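Local coordinates for protein PlzA (Borrelia burgdorferi, PDB 7MIE) that binds the second messenger c-di-GMP through its PilZ domain and probably acts as a c-di-GMP receptor in signalling, at residues L229-E234 against I240-K245; R31-K36 against I74-L79. One frame throughout, in Å; residues are numbered along the deposited sequence.

In the fold
From the N terminus, the chain runs first through helix 26-36, then through helix 46-52 and the first three strands of the first antiparallel sheet before contact 2 (31-36 against 74-79) closes a loop of 37 residues, setting the helix against the turn between strands 65-74 and 78-84. Further on, after helix 149-164, the chain builds a second antiparallel sheet. There contact 1 (229-234 against 240-245) closes a short hairpin, with five residues between its segments. The two loops are in series, neither nested nor crossed. Their centres lie 32 Å apart, on opposite sides of the chain's centre; contact 1 pairs two strands inside the second sheet, and contact 2 fastens the N-terminal helix to a hairpin turn of the first.

Contact 1 (L229-E234 against I240-K245); sequences LIFSFE and IFIEGK
F231 and I242 form the middle hydrogen-bonded pair of an antiparallel beta hairpin in the c-di-GMP-binding half of the protein; the strand segments meet at 153°. The register is fixed by three reciprocal backbone pairs. F231 N donates to I242 O at 2.8 Å, and I242 N returns a bond to F231 O. L229 pairs likewise with G244, and F233 with I240, where the F233 N to I240 O bond stretches to 3.2 Å and bends to 147° at the hydrogen.

Apolar packing differs on the two faces. On the buried face, F231 and I242 lie side by side: I242 CD1 sits at the edge of the F231 ring, 4.1 Å from CD2. The F233 ring leans toward the opposite strand, with I240 CB over one face, because CG stands between the backbone N and the carbonyl carbon (chi1 47°). Y275 and L278 of helix 273-283 cover F233 from outside the hairpin. The other face carries I230, S232, F241 and E243, where I230 CG1 meets E243 CG at 4.0 Å.

Charged and polar ends look beyond the pair. E243 makes a salt bridge with K270 and S232 OG bonds to E239, while K245, about 5 Å side chain to side chain from the ligand-binding K247, makes a salt bridge with D228.

F241 supplies the last apolar detail: I230 CG2 lies in its ring plane at the edge, 4.0 Å from CD1, while S232 CB approaches that same CD1 obliquely at 3.5 Å.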
loop_
_atom_site.group_PDB
_atom_site.type_symbol
_atom_site.label_atom_id
_atom_site.label_comp_id
_atom_site.label_asym_id
_atom_site.label_seq_id
_atom_site.Cartn_x
_atom_site.Cartn_y
_atom_site.Cartn_z
ATOM N N LEU A 229 14.844 15.281 -10.229
ATOM C CA LEU A 229 13.728 16.167 -10.484
ATOM C C LEU A 229 12.744 16.154 -9.322
ATOM O O LEU A 229 12.853 15.368 -8.395
ATOM C CB LEU A 229 13.059 15.771 -11.803
ATOM C CG LEU A 229 12.543 14.336 -11.864
ATOM C CD1 LEU A 229 11.159 14.248 -11.226
ATOM C CD2 LEU A 229 12.498 13.857 -13.300
ATOM N N ILE A 230 11.809 17.098 -9.370
ATOM C CA ILE A 230 10.749 17.173 -8.390
ATOM C C ILE A 230 9.446 17.172 -9.182
ATOM O O ILE A 230 9.249 17.985 -10.089
ATOM C CB ILE A 230 10.894 18.387 -7.439
ATOM C CG1 ILE A 230 12.142 18.262 -6.558
ATOM C CG2 ILE A 230 9.644 18.548 -6.591
ATOM C CD1 ILE A 230 12.654 19.566 -5.998
ATOM N N PHE A 231 8.614 16.165 -8.897
ATOM C CA PHE A 231 7.311 16.037 -9.533
ATOM C C PHE A 231 6.279 16.575 -8.564
ATOM O O PHE A 231 6.302 16.245 -7.386
ATOM C CB PHE A 231 7.063 14.550 -9.840
ATOM C CG PHE A 231 5.660 14.139 -10.223
ATOM C CD1 PHE A 231 5.105 14.565 -11.419
ATOM C CD2 PHE A 231 4.925 13.270 -9.419
ATOM C CE1 PHE A 231 3.840 14.130 -11.801
ATOM C CE2 PHE A 231 3.660 12.832 -9.804
ATOM C CZ PHE A 231 3.123 13.276 -10.990
ATOM N N SER A 232 5.369 17.411 -9.068
ATOM C CA SER A 232 4.383 17.980 -8.178
ATOM C C SER A 232 3.058 18.188 -8.894
ATOM O O SER A 232 2.986 18.303 -10.130
ATOM C CB SER A 232 4.906 19.282 -7.556
ATOM O OG SER A 232 4.947 20.303 -8.536
ATOM N N PHE A 233 2.007 18.207 -8.082
ATOM C CA PHE A 233 0.687 18.555 -8.578
ATOM C C PHE A 233 -0.150 19.147 -7.451
ATOM O O PHE A 233 0.085 18.885 -6.276
ATOM C CB PHE A 233 -0.023 17.317 -9.131
ATOM C CG PHE A 233 0.038 16.104 -8.230
ATOM C CD1 PHE A 233 1.098 15.204 -8.318
ATOM C CD2 PHE A 233 -0.989 15.824 -7.336
ATOM C CE1 PHE A 233 1.130 14.070 -7.511
ATOM C CE2 PHE A 233 -0.957 14.687 -6.537
ATOM C CZ PHE A 233 0.102 13.806 -6.627
ATOM N N GLU A 234 -1.181 19.905 -7.836
ATOM C CA GLU A 234 -2.025 20.569 -6.856
ATOM C C GLU A 234 -2.774 19.494 -6.092
ATOM O O GLU A 234 -3.231 18.512 -6.677
ATOM C CB GLU A 234 -3.013 21.515 -7.543
ATOM C CG GLU A 234 -2.340 22.676 -8.254
ATOM C CD GLU A 234 -2.369 24.026 -7.549
ATOM O OE1 GLU A 234 -2.285 25.053 -8.254
ATOM O OE2 GLU A 234 -2.443 24.055 -6.298
ATOM N N ILE A 240 1.547 18.860 -3.757
ATOM C CA ILE A 240 2.376 17.748 -3.280
ATOM C C ILE A 240 3.643 17.698 -4.127
ATOM O O ILE A 240 3.577 17.797 -5.349
ATOM C CB ILE A 240 1.622 16.403 -3.345
ATOM C CG1 ILE A 240 0.578 16.304 -2.234
ATOM C CG2 ILE A 240 2.587 15.221 -3.276
ATOM C CD1 ILE A 240 0.122 14.892 -1.950
ATOM N N PHE A 241 4.789 17.593 -3.459
ATOM C CA PHE A 241 6.096 17.569 -4.083
ATOM C C PHE A 241 6.727 16.211 -3.799
ATOM O O PHE A 241 6.777 15.769 -2.646
ATOM C CB PHE A 241 6.994 18.677 -3.522
ATOM C CG PHE A 241 6.458 20.061 -3.787
ATOM C CD1 PHE A 241 6.746 20.721 -4.972
ATOM C CD2 PHE A 241 5.618 20.676 -2.872
ATOM C CE1 PHE A 241 6.202 21.973 -5.240
ATOM C CE2 PHE A 241 5.090 21.934 -3.129
ATOM C CZ PHE A 241 5.382 22.578 -4.311
ATOM N N ILE A 242 7.218 15.582 -4.871
ATOM C CA ILE A 242 7.882 14.288 -4.750
ATOM C C ILE A 242 9.189 14.340 -5.516
ATOM O O ILE A 242 9.216 14.531 -6.728
ATOM C CB ILE A 242 6.991 13.147 -5.300
ATOM C CG1 ILE A 242 5.551 13.293 -4.803
ATOM C CG2 ILE A 242 7.592 11.791 -4.945
ATOM C CD1 ILE A 242 4.574 12.315 -5.425
ATOM N N GLU A 243 10.279 14.053 -4.796
ATOM C CA GLU A 243 11.597 13.996 -5.402
ATOM C C GLU A 243 11.786 12.636 -6.059
ATOM O O GLU A 243 11.340 11.618 -5.531
ATOM C CB GLU A 243 12.639 14.253 -4.312
ATOM C CG GLU A 243 12.401 15.593 -3.619
ATOM C CD GLU A 243 13.411 15.927 -2.519
ATOM O OE1 GLU A 243 14.607 15.680 -2.751
ATOM O OE2 GLU A 243 12.989 16.393 -1.416
ATOM N N GLY A 244 12.442 12.647 -7.216
ATOM C CA GLY A 244 12.660 11.429 -7.979
ATOM C C GLY A 244 13.759 11.597 -9.027
ATOM O O GLY A 244 14.439 12.623 -9.078
ATOM N N LYS A 245 13.936 10.551 -9.838
ATOM C CA LYS A 245 14.956 10.481 -10.876
ATOM C C LYS A 245 14.311 9.983 -12.161
ATOM O O LYS A 245 13.357 9.204 -12.129
ATOM C CB LYS A 245 16.068 9.515 -10.453
ATOM C CG LYS A 245 16.807 9.950 -9.193
ATOM C CD LYS A 245 18.034 9.128 -8.862
ATOM C CE LYS A 245 18.621 9.446 -7.498
ATOM N NZ LYS A 245 18.293 10.820 -7.044
#

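Contact 2 (R31-K36 against I74-L79); sequences RDYGAK and ISMDSL
The Y33 ring meets M76 obliquely, neither squarely over a face nor at an edge: SD lies 5.3 Å from the ring centroid and 44° off the normal, a Met-aromatic contact. K29 engages the ring in a cation-pi interaction; the Y33 side chain also touches I153 and K157 of helix 149-164, while its hydroxyl is tied to D160 by a hydrogen bond.

Carbon contacts gather at the base of the tyrosine. M76 is bent at both chi2 (-53°) and chi3 (-49°), which curls the thioether back so that CE comes within 3.7 Å of Y33 CB, with SD at 3.8 Å from that same carbon. Nearer its backbone, M76 places CG against the Y33 carbonyl, and M76 CB rests 3.8 Å from G34 CA. L159 also touches the methionine.

No direct hydrogen bond spans the segments. A water lies 2.7 Å from G34 O and makes a weak, 3.5 Å approach to D77 OD2.

S75 N bonds to S78 O at 2.9 Å, closing the turn that carries M76. The geometry is that of a beta-hairpin turn whose M76 packs against Y33 and G34 of helix 26-36, within the PilZN3 domain.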
loop_
_atom_site.group_PDB
_atom_site.type_symbol
_atom_site.label_atom_id
_atom_site.label_comp_id
_atom_site.label_asym_id
_atom_site.label_seq_id
_atom_site.Cartn_x
_atom_site.Cartn_y
_atom_site.Cartn_z
ATOM N N ARG A 31 9.693 -19.872 7.201
ATOM C CA ARG A 31 10.613 -19.416 8.245
ATOM C C ARG A 31 11.829 -18.717 7.627
ATOM O O ARG A 31 12.250 -17.670 8.123
ATOM C CB ARG A 31 11.066 -20.587 9.135
ATOM C CG ARG A 31 9.970 -21.109 10.060
ATOM C CD ARG A 31 10.325 -22.280 10.985
ATOM N NE ARG A 31 10.895 -23.493 10.390
ATOM C CZ ARG A 31 12.205 -23.697 10.248
ATOM N NH1 ARG A 31 13.044 -22.770 10.661
ATOM N NH2 ARG A 31 12.675 -24.810 9.712
ATOM N N ASP A 32 12.378 -19.284 6.537
ATOM C CA ASP A 32 13.506 -18.647 5.843
ATOM C C ASP A 32 13.115 -17.267 5.306
ATOM O O ASP A 32 13.835 -16.287 5.452
ATOM C CB ASP A 32 13.988 -19.454 4.633
ATOM C CG ASP A 32 14.517 -20.857 4.951
ATOM O OD1 ASP A 32 14.835 -21.127 6.129
ATOM O OD2 ASP A 32 14.551 -21.685 4.008
ATOM N N TYR A 33 11.921 -17.157 4.688
ATOM C CA TYR A 33 11.476 -15.874 4.174
ATOM C C TYR A 33 11.240 -14.855 5.294
ATOM O O TYR A 33 11.564 -13.689 5.121
ATOM C CB TYR A 33 10.117 -16.061 3.493
ATOM C CG TYR A 33 10.163 -16.462 2.042
ATOM C CD1 TYR A 33 10.937 -15.749 1.143
ATOM C CD2 TYR A 33 9.339 -17.473 1.568
ATOM C CE1 TYR A 33 10.934 -16.090 -0.205
ATOM C CE2 TYR A 33 9.294 -17.789 0.213
ATOM C CZ TYR A 33 10.086 -17.079 -0.675
ATOM O OH TYR A 33 10.118 -17.402 -2.011
ATOM N N GLY A 34 10.703 -15.300 6.440
ATOM C CA GLY A 34 10.523 -14.500 7.650
ATOM C C GLY A 34 11.815 -13.838 8.114
ATOM O O GLY A 34 11.855 -12.632 8.418
ATOM N N ALA A 35 12.896 -14.627 8.077
ATOM C CA ALA A 35 14.189 -14.114 8.530
ATOM C C ALA A 35 14.765 -13.172 7.486
ATOM O O ALA A 35 15.211 -12.079 7.807
ATOM C CB ALA A 35 15.136 -15.280 8.779
ATOM N N LYS A 36 14.698 -13.576 6.215
ATOM C CA LYS A 36 15.300 -12.840 5.118
ATOM C C LYS A 36 14.639 -11.472 4.975
ATOM O O LYS A 36 15.319 -10.500 4.655
ATOM C CB LYS A 36 15.162 -13.650 3.826
ATOM C CG LYS A 36 15.815 -13.015 2.616
ATOM C CD LYS A 36 15.861 -13.909 1.403
ATOM C CE LYS A 36 16.428 -13.089 0.260
ATOM N NZ LYS A 36 17.010 -13.945 -0.776
ATOM N N ILE A 74 1.287 -6.017 3.639
ATOM C CA ILE A 74 1.422 -7.324 4.260
ATOM C C ILE A 74 2.886 -7.728 4.283
ATOM O O ILE A 74 3.628 -7.410 3.347
ATOM C CB ILE A 74 0.519 -8.330 3.530
ATOM C CG1 ILE A 74 0.461 -9.669 4.277
ATOM C CG2 ILE A 74 0.974 -8.519 2.076
ATOM C CD1 ILE A 74 -0.744 -10.522 3.844
ATOM N N SER A 75 3.253 -8.488 5.321
ATOM C CA SER A 75 4.635 -8.903 5.506
ATOM C C SER A 75 4.624 -10.387 5.869
ATOM O O SER A 75 3.577 -11.032 5.817
ATOM C CB SER A 75 5.296 -8.091 6.573
ATOM O OG SER A 75 5.399 -6.696 6.221
ATOM N N MET A 76 5.806 -10.979 6.150
ATOM C CA MET A 76 5.811 -12.424 6.355
ATOM C C MET A 76 5.093 -12.852 7.631
ATOM O O MET A 76 4.496 -13.943 7.672
ATOM C CB MET A 76 7.252 -12.942 6.450
ATOM C CG MET A 76 7.919 -12.966 5.083
ATOM S SD MET A 76 7.037 -13.844 3.765
ATOM C CE MET A 76 6.640 -15.412 4.538
ATOM N N ASP A 77 5.197 -12.023 8.673
ATOM C CA ASP A 77 4.541 -12.458 9.901
ATOM C C ASP A 77 3.800 -11.315 10.572
ATOM O O ASP A 77 3.520 -11.366 11.771
ATOM C CB ASP A 77 5.479 -13.219 10.837
ATOM C CG ASP A 77 6.714 -12.423 11.188
ATOM O OD1 ASP A 77 6.579 -11.204 11.417
ATOM O OD2 ASP A 77 7.820 -13.032 11.154
ATOM N N SER A 78 3.439 -10.315 9.770
ATOM C CA SER A 78 2.718 -9.172 10.303
ATOM C C SER A 78 2.021 -8.518 9.128
ATOM O O SER A 78 2.293 -8.877 7.978
ATOM C CB SER A 78 3.649 -8.161 10.996
ATOM O OG SER A 78 4.617 -7.624 10.075
ATOM N N LEU A 79 1.114 -7.584 9.447
ATOM C CA LEU A 79 0.527 -6.769 8.406
ATOM C C LEU A 79 0.202 -5.399 8.989
ATOM O O LEU A 79 0.273 -5.208 10.201
ATOM C CB LEU A 79 -0.660 -7.521 7.793
ATOM C CG LEU A 79 -2.011 -7.494 8.523
ATOM C CD1 LEU A 79 -3.025 -8.410 7.782
ATOM C CD2 LEU A 79 -1.891 -7.920 9.983
HETATM O O HOH W 1 9.564 -11.256 8.700
#